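Competence/damage-inducible protein CinA (Agrobacterium tumefaciens, PDB 2A9S) is of unknown function but belongs to the competence/damage-inducible CinA family, whose C-terminal domain is linked to nicotinamide mononucleotide deamidation. Local coordinates at the interface of chains A and B. Sequence-based numbering; all coordinates share one arbitrary frame. Chains: chain A/B, competence/damage-inducible protein CinA.

The interface of chains A and B. Residues chain A 40, 44, 53-56; chain B 58, 60.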
loop_
_atom_site.group_PDB
_atom_site.type_symbol
_atom_site.label_atom_id
_atom_site.label_comp_id
_atom_site.label_asym_id
_atom_site.label_seq_id
_atom_site.Cartn_x
_atom_site.Cartn_y
_atom_site.Cartn_z
ATOM N N ALA A 40 -1.998 -4.270 -3.124
ATOM C CA ALA A 40 -1.234 -3.528 -4.145
ATOM C C ALA A 40 0.150 -4.170 -4.322
ATOM O O ALA A 40 0.628 -4.269 -5.456
ATOM C CB ALA A 40 -1.118 -2.054 -3.786
ATOM N N THR A 44 1.641 -5.659 -7.866
ATOM C CA THR A 44 2.772 -4.975 -8.486
ATOM C C THR A 44 4.026 -5.866 -8.484
ATOM O O THR A 44 5.084 -5.454 -8.951
ATOM C CB THR A 44 3.042 -3.616 -7.859
ATOM O OG1 THR A 44 3.268 -3.770 -6.466
ATOM C CG2 THR A 44 1.834 -2.667 -8.032
ATOM N N VAL A 53 -2.474 -1.087 -12.486
ATOM C CA VAL A 53 -2.657 -0.616 -11.126
ATOM C C VAL A 53 -2.630 0.918 -11.109
ATOM O O VAL A 53 -1.617 1.537 -11.438
ATOM C CB VAL A 53 -1.627 -1.236 -10.153
ATOM C CG1 VAL A 53 -1.880 -0.709 -8.755
ATOM C CG2 VAL A 53 -1.712 -2.741 -10.140
ATOM N N ASP A 54 -3.746 1.525 -10.748
ATOM C CA ASP A 54 -3.854 2.972 -10.809
ATOM C C ASP A 54 -3.296 3.598 -9.543
ATOM O O ASP A 54 -2.302 4.332 -9.611
ATOM C CB ASP A 54 -5.283 3.389 -11.071
ATOM C CG ASP A 54 -5.437 4.907 -11.214
ATOM O OD1 ASP A 54 -4.777 5.469 -12.123
ATOM O OD2 ASP A 54 -6.206 5.502 -10.429
ATOM N N ARG A 55 -3.903 3.292 -8.406
ATOM C CA ARG A 55 -3.387 3.798 -7.132
ATOM C C ARG A 55 -3.893 2.949 -5.999
ATOM O O ARG A 55 -4.794 2.122 -6.169
ATOM C CB ARG A 55 -3.779 5.273 -6.909
ATOM C CG ARG A 55 -5.285 5.476 -6.772
ATOM C CD ARG A 55 -5.677 6.951 -6.882
ATOM N NE ARG A 55 -5.417 7.467 -8.216
ATOM C CZ ARG A 55 -5.438 8.755 -8.546
ATOM N NH1 ARG A 55 -5.711 9.712 -7.637
ATOM N NH2 ARG A 55 -5.177 9.089 -9.784
ATOM N N GLY A 56 -3.323 3.164 -4.827
ATOM C CA GLY A 56 -3.688 2.394 -3.656
ATOM C C GLY A 56 -3.751 3.301 -2.457
ATOM O O GLY A 56 -2.934 4.242 -2.347
ATOM N N VAL B 58 -0.155 4.798 -2.344
ATOM C CA VAL B 58 0.521 4.067 -3.395
ATOM C C VAL B 58 0.223 4.761 -4.734
ATOM O O VAL B 58 -0.900 4.710 -5.215
ATOM C CB VAL B 58 0.128 2.568 -3.396
ATOM C CG1 VAL B 58 0.906 1.829 -4.473
ATOM C CG2 VAL B 58 0.411 1.945 -1.997
ATOM N N TYR B 60 1.812 4.967 -8.250
ATOM C CA TYR B 60 2.610 4.545 -9.405
ATOM C C TYR B 60 2.513 5.566 -10.511
ATOM O O TYR B 60 3.515 5.996 -11.083
ATOM C CB TYR B 60 2.051 3.248 -9.955
ATOM C CG TYR B 60 1.285 2.434 -8.954
ATOM C CD1 TYR B 60 1.814 1.248 -8.467
ATOM C CD2 TYR B 60 0.047 2.855 -8.481
ATOM C CE1 TYR B 60 1.150 0.493 -7.585
ATOM C CE2 TYR B 60 -0.634 2.111 -7.573
ATOM C CZ TYR B 60 -0.075 0.920 -7.120
ATOM O OH TYR B 60 -0.746 0.151 -6.217
#
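B:Tyr60 reaches from chain B into chain A between strand 53-59 and the end of helix 38-43, a worked example of how an antiparallel strand pairing between two chains is accompanied by an aromatic knob. A:Val53 lies over one face of the phenol ring, its CB 4.0 Å from CZ and displaced toward the rim. Its CG1, anti to the backbone N (chi1 -180°), points toward the hydroxyl end of the ring from the same face as CB, though the modelled approach is too close to be trusted in detail. Along one rim, the methyl CG2 of A:Thr44 touches CE1 at 3.3 Å, its side chain crossing that of the tyrosine at about a right angle. On the opposite rim A:Arg55 CA lies in the ring plane, 3.3 Å from CE2. The hydroxyl end faces the methyl of A:Ala40, with CB 3.3 Å from OH. Behind the methyl contact, A:Thr44 OG1 donates to the A:Ala40 carbonyl, a bond within chain A that would help hold the threonine's rotation, with CG2 toward the ring. Also within chain A, the guanidinium NE of A:Arg55 meets the A:Asp54 carboxylate OD2 from above its plane in a salt bridge. Farther out, A:Gly56 and B:Val58 form an antiparallel bridge in the two-fold symmetric deposited dimer. A:Gly56 N lies in the plane of the B:Val58 carbonyl, at a lone-pair position. The return bond runs from B:Val58 N to A:Gly56 O at 2.8 Å, tilted 30° from the carbonyl plane.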